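Local coordinates for Lmo0794 protein (PDB 3EW7) that is of unknown function but belongs to the NAD(P)H-binding Rossmann family and probably acts as a dinucleotide-dependent oxidoreductase, at residues 96-101 with 146-151; 50-55 with 80-85; 150-155 with 205-210. The protein carries 3 engineered substitutions. One frame throughout, in Å; residues are numbered along the deposited sequence.

Interaction 1 (96-101 with 146-151); sequences PRLLVV and AEFSWT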
loop_
_atom_site.group_PDB
_atom_site.type_symbol
_atom_site.label_atom_id
_atom_site.label_comp_id
_atom_site.label_asym_id
_atom_site.label_seq_id
_atom_site.Cartn_x
_atom_site.Cartn_y
_atom_site.Cartn_z
ATOM N N PRO A 96 -3.677 -10.166 -7.713
ATOM C CA PRO A 96 -2.608 -9.667 -6.849
ATOM C C PRO A 96 -3.433 -9.466 -5.591
ATOM O O PRO A 96 -4.656 -9.311 -5.667
ATOM C CB PRO A 96 -2.231 -8.306 -7.452
ATOM C CG PRO A 96 -2.408 -8.480 -8.801
ATOM C CD PRO A 96 -3.792 -9.159 -8.799
ATOM N N ARG A 97 -2.796 -9.459 -4.445
ATOM C CA ARG A 97 -3.521 -9.207 -3.214
ATOM C C ARG A 97 -3.392 -7.696 -3.059
ATOM O O ARG A 97 -2.313 -7.154 -3.296
ATOM C CB ARG A 97 -2.823 -9.924 -2.059
ATOM C CG ARG A 97 -3.603 -9.945 -0.788
ATOM C CD ARG A 97 -2.892 -10.788 0.221
ATOM N NE ARG A 97 -3.337 -10.426 1.553
ATOM C CZ ARG A 97 -2.611 -10.645 2.634
ATOM N NH1 ARG A 97 -1.423 -11.228 2.512
ATOM N NH2 ARG A 97 -3.061 -10.261 3.824
ATOM N N LEU A 98 -4.474 -7.004 -2.700
ATOM C CA LEU A 98 -4.332 -5.567 -2.539
ATOM C C LEU A 98 -4.217 -5.276 -1.056
ATOM O O LEU A 98 -5.170 -5.480 -0.310
ATOM C CB LEU A 98 -5.525 -4.808 -3.116
ATOM C CG LEU A 98 -5.367 -3.286 -3.016
ATOM C CD1 LEU A 98 -4.210 -2.815 -3.889
ATOM C CD2 LEU A 98 -6.651 -2.613 -3.426
ATOM N N LEU A 99 -3.044 -4.821 -0.636
ATOM C CA LEU A 99 -2.790 -4.492 0.761
ATOM C C LEU A 99 -2.858 -2.964 0.899
ATOM O O LEU A 99 -2.017 -2.243 0.359
ATOM C CB LEU A 99 -1.399 -4.995 1.161
ATOM C CG LEU A 99 -0.984 -5.181 2.627
ATOM C CD1 LEU A 99 -1.751 -4.243 3.543
ATOM C CD2 LEU A 99 -1.258 -6.610 3.032
ATOM N N VAL A 100 -3.860 -2.474 1.618
ATOM C CA VAL A 100 -4.023 -1.035 1.804
ATOM C C VAL A 100 -3.455 -0.598 3.151
ATOM O O VAL A 100 -3.853 -1.102 4.196
ATOM C CB VAL A 100 -5.513 -0.644 1.722
ATOM C CG1 VAL A 100 -5.650 0.832 1.442
ATOM C CG2 VAL A 100 -6.196 -1.454 0.638
ATOM N N VAL A 101 -2.534 0.359 3.123
ATOM C CA VAL A 101 -1.880 0.844 4.337
ATOM C C VAL A 101 -2.421 2.164 4.892
ATOM O O VAL A 101 -2.374 3.183 4.207
ATOM C CB VAL A 101 -0.379 1.020 4.074
ATOM C CG1 VAL A 101 0.322 1.450 5.341
ATOM C CG2 VAL A 101 0.209 -0.274 3.532
ATOM N N ALA A 146 -16.248 -9.837 -0.862
ATOM C CA ALA A 146 -15.771 -11.062 -1.471
ATOM C C ALA A 146 -15.438 -11.000 -2.945
ATOM O O ALA A 146 -15.078 -12.013 -3.532
ATOM C CB ALA A 146 -16.792 -12.173 -1.219
ATOM N N GLU A 147 -15.524 -9.823 -3.549
ATOM C CA GLU A 147 -15.249 -9.709 -4.979
ATOM C C GLU A 147 -13.778 -9.719 -5.413
ATOM O O GLU A 147 -13.481 -9.841 -6.602
ATOM C CB GLU A 147 -15.986 -8.490 -5.538
ATOM C CG GLU A 147 -17.502 -8.709 -5.580
ATOM C CD GLU A 147 -18.302 -7.427 -5.763
ATOM O OE1 GLU A 147 -18.087 -6.725 -6.771
ATOM O OE2 GLU A 147 -19.154 -7.123 -4.900
ATOM N N PHE A 148 -12.860 -9.578 -4.463
ATOM C CA PHE A 148 -11.438 -9.649 -4.786
ATOM C C PHE A 148 -10.598 -9.804 -3.541
ATOM O O PHE A 148 -11.112 -9.789 -2.423
ATOM C CB PHE A 148 -10.960 -8.443 -5.606
ATOM C CG PHE A 148 -10.803 -7.182 -4.820
ATOM C CD1 PHE A 148 -9.561 -6.560 -4.738
ATOM C CD2 PHE A 148 -11.895 -6.578 -4.214
ATOM C CE1 PHE A 148 -9.409 -5.348 -4.066
ATOM C CE2 PHE A 148 -11.758 -5.372 -3.541
ATOM C CZ PHE A 148 -10.509 -4.754 -3.469
ATOM N N SER A 149 -9.299 -9.970 -3.734
ATOM C CA SER A 149 -8.400 -10.164 -2.614
ATOM C C SER A 149 -7.809 -8.862 -2.067
ATOM O O SER A 149 -7.011 -8.200 -2.736
ATOM C CB SER A 149 -7.284 -11.114 -3.030
ATOM O OG SER A 149 -6.541 -11.508 -1.897
ATOM N N TRP A 150 -8.183 -8.509 -0.840
ATOM C CA TRP A 150 -7.686 -7.280 -0.227
ATOM C C TRP A 150 -7.457 -7.391 1.278
ATOM O O TRP A 150 -7.955 -8.308 1.936
ATOM C CB TRP A 150 -8.680 -6.148 -0.463
ATOM C CG TRP A 150 -9.983 -6.403 0.217
ATOM C CD1 TRP A 150 -11.007 -7.175 -0.236
ATOM C CD2 TRP A 150 -10.378 -5.934 1.510
ATOM N NE1 TRP A 150 -12.018 -7.219 0.694
ATOM C CE2 TRP A 150 -11.654 -6.467 1.779
ATOM C CE3 TRP A 150 -9.771 -5.114 2.474
ATOM C CZ2 TRP A 150 -12.340 -6.208 2.970
ATOM C CZ3 TRP A 150 -10.455 -4.857 3.658
ATOM C CH2 TRP A 150 -11.727 -5.406 3.892
ATOM N N THR A 151 -6.698 -6.438 1.811
ATOM C CA THR A 151 -6.428 -6.352 3.244
ATOM C C THR A 151 -6.108 -4.910 3.593
ATOM O O THR A 151 -5.322 -4.254 2.914
ATOM C CB THR A 151 -5.231 -7.211 3.698
ATOM O OG1 THR A 151 -5.519 -8.599 3.506
ATOM C CG2 THR A 151 -4.959 -6.974 5.171
#

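Interaction 2 (50-55 with 80-85); sequences DIFDLT and VTSLDH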
loop_
_atom_site.group_PDB
_atom_site.type_symbol
_atom_site.label_atom_id
_atom_site.label_comp_id
_atom_site.label_asym_id
_atom_site.label_seq_id
_atom_site.Cartn_x
_atom_site.Cartn_y
_atom_site.Cartn_z
ATOM N N ASP A 50 0.879 6.846 -12.351
ATOM C CA ASP A 50 0.109 7.335 -11.227
ATOM C C ASP A 50 -0.914 6.257 -10.938
ATOM O O ASP A 50 -1.297 5.506 -11.831
ATOM C CB ASP A 50 -0.597 8.644 -11.561
ATOM C CG ASP A 50 -1.565 9.075 -10.469
ATOM O OD1 ASP A 50 -1.124 9.300 -9.312
ATOM O OD2 ASP A 50 -2.776 9.182 -10.775
ATOM N N ILE A 51 -1.355 6.187 -9.691
ATOM C CA ILE A 51 -2.315 5.186 -9.263
ATOM C C ILE A 51 -3.576 5.158 -10.137
ATOM O O ILE A 51 -4.069 4.096 -10.521
ATOM C CB ILE A 51 -2.680 5.423 -7.778
ATOM C CG1 ILE A 51 -3.490 4.256 -7.236
ATOM C CG2 ILE A 51 -3.424 6.733 -7.626
ATOM C CD1 ILE A 51 -3.700 4.336 -5.751
ATOM N N PHE A 52 -4.076 6.338 -10.472
ATOM C CA PHE A 52 -5.285 6.459 -11.274
ATOM C C PHE A 52 -5.202 5.860 -12.668
ATOM O O PHE A 52 -6.226 5.506 -13.250
ATOM C CB PHE A 52 -5.681 7.931 -11.362
ATOM C CG PHE A 52 -6.331 8.445 -10.120
ATOM C CD1 PHE A 52 -7.628 8.064 -9.798
ATOM C CD2 PHE A 52 -5.633 9.262 -9.238
ATOM C CE1 PHE A 52 -8.224 8.486 -8.616
ATOM C CE2 PHE A 52 -6.229 9.693 -8.037
ATOM C CZ PHE A 52 -7.526 9.303 -7.731
ATOM N N ASP A 53 -3.989 5.734 -13.199
ATOM C CA ASP A 53 -3.793 5.189 -14.541
ATOM C C ASP A 53 -3.499 3.700 -14.558
ATOM O O ASP A 53 -3.328 3.112 -15.625
ATOM C CB ASP A 53 -2.637 5.896 -15.250
ATOM C CG ASP A 53 -2.783 7.392 -15.245
ATOM O OD1 ASP A 53 -3.895 7.883 -15.544
ATOM O OD2 ASP A 53 -1.776 8.071 -14.951
ATOM N N LEU A 54 -3.422 3.094 -13.383
ATOM C CA LEU A 54 -3.129 1.671 -13.293
ATOM C C LEU A 54 -4.209 0.762 -13.896
ATOM O O LEU A 54 -5.402 0.895 -13.594
ATOM C CB LEU A 54 -2.882 1.307 -11.832
ATOM C CG LEU A 54 -1.429 1.264 -11.359
ATOM C CD1 LEU A 54 -0.566 2.194 -12.193
ATOM C CD2 LEU A 54 -1.380 1.615 -9.884
ATOM N N THR A 55 -3.782 -0.163 -14.752
ATOM C CA THR A 55 -4.707 -1.102 -15.386
ATOM C C THR A 55 -4.409 -2.490 -14.869
ATOM O O THR A 55 -3.270 -2.782 -14.514
ATOM C CB THR A 55 -4.515 -1.164 -16.894
ATOM O OG1 THR A 55 -3.247 -1.774 -17.173
ATOM C CG2 THR A 55 -4.554 0.232 -17.501
ATOM N N VAL A 80 -9.908 8.042 -1.036
ATOM C CA VAL A 80 -11.105 7.262 -1.292
ATOM C C VAL A 80 -11.311 7.059 -2.791
ATOM O O VAL A 80 -11.708 5.986 -3.243
ATOM C CB VAL A 80 -12.343 7.967 -0.686
ATOM C CG1 VAL A 80 -12.233 9.474 -0.920
ATOM C CG2 VAL A 80 -13.628 7.413 -1.309
ATOM N N THR A 81 -11.013 8.093 -3.560
ATOM C CA THR A 81 -11.193 8.026 -4.998
ATOM C C THR A 81 -10.237 7.082 -5.737
ATOM O O THR A 81 -10.669 6.316 -6.604
ATOM C CB THR A 81 -11.143 9.456 -5.591
ATOM O OG1 THR A 81 -12.483 9.934 -5.771
ATOM C CG2 THR A 81 -10.439 9.478 -6.910
ATOM N N SER A 82 -8.952 7.134 -5.395
ATOM C CA SER A 82 -7.957 6.273 -6.032
ATOM C C SER A 82 -8.177 4.808 -5.673
ATOM O O SER A 82 -7.954 3.918 -6.491
ATOM C CB SER A 82 -6.544 6.692 -5.619
ATOM O OG SER A 82 -6.432 6.780 -4.212
ATOM N N LEU A 83 -8.605 4.551 -4.445
ATOM C CA LEU A 83 -8.847 3.180 -4.046
ATOM C C LEU A 83 -10.027 2.659 -4.851
ATOM O O LEU A 83 -10.023 1.514 -5.307
ATOM C CB LEU A 83 -9.141 3.086 -2.545
ATOM C CG LEU A 83 -9.472 1.680 -2.016
ATOM C CD1 LEU A 83 -8.397 0.686 -2.456
ATOM C CD2 LEU A 83 -9.590 1.714 -0.497
ATOM N N ASP A 84 -11.039 3.502 -5.032
ATOM C CA ASP A 84 -12.205 3.094 -5.795
ATOM C C ASP A 84 -11.748 2.606 -7.161
ATOM O O ASP A 84 -12.233 1.581 -7.645
ATOM C CB ASP A 84 -13.199 4.247 -5.941
ATOM C CG ASP A 84 -14.045 4.459 -4.686
ATOM O OD1 ASP A 84 -13.990 3.629 -3.750
ATOM O OD2 ASP A 84 -14.785 5.465 -4.635
ATOM N N HIS A 85 -10.802 3.321 -7.772
ATOM C CA HIS A 85 -10.286 2.924 -9.076
ATOM C C HIS A 85 -9.693 1.517 -9.028
ATOM O O HIS A 85 -9.994 0.680 -9.876
ATOM C CB HIS A 85 -9.217 3.902 -9.558
ATOM C CG HIS A 85 -8.484 3.435 -10.779
ATOM N ND1 HIS A 85 -9.092 3.305 -12.010
ATOM C CD2 HIS A 85 -7.202 3.035 -10.951
ATOM C CE1 HIS A 85 -8.215 2.841 -12.886
ATOM N NE2 HIS A 85 -7.061 2.668 -12.268
#

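Interaction 3 (150-155 with 205-210); sequences WTYISP and NEHFTV. Engineered in segment 205-210: H207 (natural residue Arg).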
loop_
_atom_site.group_PDB
_atom_site.type_symbol
_atom_site.label_atom_id
_atom_site.label_comp_id
_atom_site.label_asym_id
_atom_site.label_seq_id
_atom_site.Cartn_x
_atom_site.Cartn_y
_atom_site.Cartn_z
ATOM N N TRP A 150 -8.183 -8.509 -0.840
ATOM C CA TRP A 150 -7.686 -7.280 -0.227
ATOM C C TRP A 150 -7.457 -7.391 1.278
ATOM O O TRP A 150 -7.955 -8.308 1.936
ATOM C CB TRP A 150 -8.680 -6.148 -0.463
ATOM C CG TRP A 150 -9.983 -6.403 0.217
ATOM C CD1 TRP A 150 -11.007 -7.175 -0.236
ATOM C CD2 TRP A 150 -10.378 -5.934 1.510
ATOM N NE1 TRP A 150 -12.018 -7.219 0.694
ATOM C CE2 TRP A 150 -11.654 -6.467 1.779
ATOM C CE3 TRP A 150 -9.771 -5.114 2.474
ATOM C CZ2 TRP A 150 -12.340 -6.208 2.970
ATOM C CZ3 TRP A 150 -10.455 -4.857 3.658
ATOM C CH2 TRP A 150 -11.727 -5.406 3.892
ATOM N N THR A 151 -6.698 -6.438 1.811
ATOM C CA THR A 151 -6.428 -6.352 3.244
ATOM C C THR A 151 -6.108 -4.910 3.593
ATOM O O THR A 151 -5.322 -4.254 2.914
ATOM C CB THR A 151 -5.231 -7.211 3.698
ATOM O OG1 THR A 151 -5.519 -8.599 3.506
ATOM C CG2 THR A 151 -4.959 -6.974 5.171
ATOM N N TYR A 152 -6.733 -4.411 4.652
ATOM C CA TYR A 152 -6.480 -3.050 5.085
ATOM C C TYR A 152 -5.726 -3.145 6.406
ATOM O O TYR A 152 -6.202 -3.769 7.357
ATOM C CB TYR A 152 -7.786 -2.292 5.288
ATOM C CG TYR A 152 -7.618 -0.786 5.277
ATOM C CD1 TYR A 152 -7.892 -0.046 4.126
ATOM C CD2 TYR A 152 -7.144 -0.104 6.405
ATOM C CE1 TYR A 152 -7.698 1.324 4.098
ATOM C CE2 TYR A 152 -6.943 1.270 6.385
ATOM C CZ TYR A 152 -7.221 1.979 5.229
ATOM O OH TYR A 152 -7.021 3.336 5.191
ATOM N N ILE A 153 -4.548 -2.530 6.459
ATOM C CA ILE A 153 -3.730 -2.564 7.668
ATOM C C ILE A 153 -3.562 -1.204 8.357
ATOM O O ILE A 153 -3.268 -0.192 7.712
ATOM C CB ILE A 153 -2.327 -3.163 7.367
ATOM C CG1 ILE A 153 -1.549 -3.343 8.669
ATOM C CG2 ILE A 153 -1.562 -2.269 6.404
ATOM C CD1 ILE A 153 -0.215 -4.025 8.477
ATOM N N SER A 154 -3.771 -1.205 9.672
ATOM C CA SER A 154 -3.638 -0.015 10.503
ATOM C C SER A 154 -2.544 -0.250 11.535
ATOM O O SER A 154 -2.351 -1.369 12.009
ATOM C CB SER A 154 -4.953 0.296 11.222
ATOM O OG SER A 154 -5.934 0.762 10.315
ATOM N N PRO A 155 -1.807 0.810 11.889
ATOM C CA PRO A 155 -0.726 0.723 12.870
ATOM C C PRO A 155 -1.265 0.687 14.287
ATOM O O PRO A 155 -2.380 1.139 14.558
ATOM C CB PRO A 155 0.068 1.983 12.598
ATOM C CG PRO A 155 -1.010 2.953 12.286
ATOM C CD PRO A 155 -1.896 2.174 11.341
ATOM N N ASN A 205 -8.778 -10.476 3.199
ATOM C CA ASN A 205 -10.072 -9.850 3.021
ATOM C C ASN A 205 -10.739 -9.220 4.230
ATOM O O ASN A 205 -11.952 -9.321 4.402
ATOM C CB ASN A 205 -11.027 -10.826 2.355
ATOM C CG ASN A 205 -10.889 -10.806 0.859
ATOM O OD1 ASN A 205 -11.874 -10.682 0.140
ATOM N ND2 ASN A 205 -9.657 -10.908 0.378
ATOM N N GLU A 206 -9.944 -8.557 5.062
ATOM C CA GLU A 206 -10.465 -7.860 6.230
ATOM C C GLU A 206 -9.502 -6.762 6.673
ATOM O O GLU A 206 -8.339 -6.726 6.259
ATOM C CB GLU A 206 -10.726 -8.831 7.388
ATOM C CG GLU A 206 -9.505 -9.568 7.923
ATOM C CD GLU A 206 -9.837 -10.448 9.130
ATOM O OE1 GLU A 206 -10.877 -11.140 9.092
ATOM O OE2 GLU A 206 -9.057 -10.459 10.116
ATOM N N HIS A 207 -10.016 -5.846 7.486
ATOM C CA HIS A 207 -9.220 -4.753 8.016
ATOM C C HIS A 207 -8.702 -5.242 9.355
ATOM O O HIS A 207 -9.346 -6.068 9.996
ATOM C CB HIS A 207 -10.094 -3.519 8.231
ATOM C CG HIS A 207 -9.441 -2.453 9.054
ATOM N ND1 HIS A 207 -10.132 -1.693 9.970
ATOM C CD2 HIS A 207 -8.154 -2.034 9.116
ATOM C CE1 HIS A 207 -9.302 -0.855 10.566
ATOM N NE2 HIS A 207 -8.094 -1.043 10.064
ATOM N N PHE A 208 -7.537 -4.761 9.769
ATOM C CA PHE A 208 -6.990 -5.143 11.065
ATOM C C PHE A 208 -5.895 -4.181 11.499
ATOM O O PHE A 208 -5.165 -3.629 10.674
ATOM C CB PHE A 208 -6.468 -6.588 11.035
ATOM C CG PHE A 208 -5.057 -6.715 10.572
ATOM C CD1 PHE A 208 -4.035 -6.956 11.485
ATOM C CD2 PHE A 208 -4.747 -6.607 9.224
ATOM C CE1 PHE A 208 -2.716 -7.093 11.062
ATOM C CE2 PHE A 208 -3.436 -6.740 8.784
ATOM C CZ PHE A 208 -2.416 -6.985 9.707
ATOM N N THR A 209 -5.804 -3.978 12.807
ATOM C CA THR A 209 -4.827 -3.074 13.386
ATOM C C THR A 209 -3.702 -3.918 13.952
ATOM O O THR A 209 -3.951 -4.976 14.512
ATOM C CB THR A 209 -5.441 -2.250 14.541
ATOM O OG1 THR A 209 -6.707 -1.710 14.137
ATOM C CG2 THR A 209 -4.527 -1.113 14.917
ATOM N N VAL A 210 -2.465 -3.459 13.805
ATOM C CA VAL A 210 -1.332 -4.208 14.336
ATOM C C VAL A 210 -1.464 -4.333 15.857
ATOM O O VAL A 210 -2.020 -3.451 16.512
ATOM C CB VAL A 210 -0.016 -3.529 13.971
ATOM C CG1 VAL A 210 1.146 -4.365 14.450
ATOM C CG2 VAL A 210 0.049 -3.347 12.462
#

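Interaction 1 (96-101 with 146-151)
The tip of R97 comes obliquely across to T151: NH2 sits 3.0 Å from OG1, the N-H points almost straight at the oxygen (161°), and the hydroxyl lies at the guanidinium edge, close to its plane. NE of R97 adds only a weak bond to the same OG1 at 3.5 Å. The arginine gets there because its chain is extended, with CG anti to the backbone N (chi1 -170°). L99 lies alongside T151, the two pointing the same way, and L99 CD2 comes over one face of the guanidinium, offset toward its rim.

Beneath these side chains the backbones pair in parallel. L98 N donates to S149 O at 2.8 Å, from above that carbonyl's plane; T151 N donates to L98 O at 2.8 Å and V100 N to T151 O at 2.6 Å, both nearly along the C=O axis. Strands 97-101 and 150-154 are neighbours in the parallel Rossmann sheet, and the chain passes between them through helix 131-142 as a beta-alpha-beta crossover.

On the face that carries L98 and W150, L98 CD2 meets the edge of the F148 ring at CE1, 3.9 Å away. W150 starts beside L98, but with CG in the crowded position (chi1 65°) its indole leads off, bringing CD1 over a face of F148. Helix 79-90 backs this side, L83 against L98 and I87 and L90 against F148. On the R97 side, E197 forms a salt bridge with NH2, and the carbonyl O of H203 is a further hydrogen-bond partner of T151 OG1.

Interaction 2 (50-55 with 80-85)
A turn that follows the third strand of the Rossmann sheet, 45-48, is docked here onto helix 79-90, which follows the fourth strand, 64-67. The turn has its own internal bracing. D50 OD2 accepts from F52 N at 3.1 Å, which makes an Asx turn, and the backbone bonds from D53 N to D50 O and from L54 N to I51 O wind residues 51-53 into a short 3-10 segment.

From the helix, H85 does the polar work. Its CG is anti to the backbone N (chi1 170°), so the imidazole projects toward the turn, with L54 O at its edge and F52 O over one face. NE2 donates to L54 O at 2.8 Å; the bond lies in the carbonyl plane on a lone pair and is moderately bent (146°). F52 O stands 3.1 Å above the plane of the H85 ring, offset toward the rim, and its angle to NE2 is too poor for a hydrogen bond. One bond therefore fixes the rotation of the ring while a second carbonyl rests on its face.

One turn earlier in the helix, S82 supplies the apolar seat. Its CB lies over the face of the F52 ring, 4.0 Å from the centroid, a CH-pi contact. I51 straddles the same methylene: CG2 and CD1 are each 3.7 Å from S82 CB. The hydroxyl of S82 is turned back into its own helix, where it bonds to K78 O and H79 O.

The turn after the third strand is, in Rossmann proteins of the short-chain dehydrogenase superfamily, the region that typically borders the adenine end of NAD(P), and the same position is probable here.

Interaction 3 (150-155 with 205-210)
W150 lays its indole flat against the backbone of the next strand, the peptide between N205 and E206 resting over one face, with N205 C 3.6 Å above the plane. From there strand 207-209 runs on beside strand 150-154 in parallel, at 21°, as the last strand of the Rossmann sheet within this chain. Four backbone bonds make the ladder: Y152 N donates to E206 O, F208 N to Y152 O at 2.9 Å, S154 N to F208 O at 3.0 Å, and V210 N to S154 O at 2.8 Å.

On one face I153 and F208 lie side by side, pointing the same way. F208 has CG in the crowded position between N and carbonyl carbon (chi1 87°), which carries its ring back toward the neighbouring strand: CZ is 3.9 Å from I153 CG1, and T151 CG2 meets the ring edge. V210 CG2 crosses obliquely to I153 CD1. H203 stacks on the F208 ring, and Y190 and V194 of helix 187-199 pack on I153.

The other face carries Y152 and H207, an engineered residue. Y152 turns its edge to the imidazole face in an offset T-shaped pair, planes 87° apart, while its OH bonds to Q137. The imidazole extends along the strand until NE2, at the ring edge, shares a 2.8 Å hydrogen bond with S154 OG.

How the interactions relate
Interactions 1 and 3 are the two flanks of one strand. Both use W150 and T151, their centres are about 10 Å apart, and a probable hydrogen bond from I153 N to V100 O, 2.8 Å, carries the ladder of interaction 1 on into the span where 150-155 pairs with 205-210. Interaction 2 sits off the sheet, its centre about 14 Å from that of interaction 1 and about 19 Å from that of interaction 3. Helix 79-90 is the bridge: L83 CD1 touches L98 CD2 at 3.9 Å. Of the three, interaction 2 is the one probably nearest the adenine end of the cofactor site.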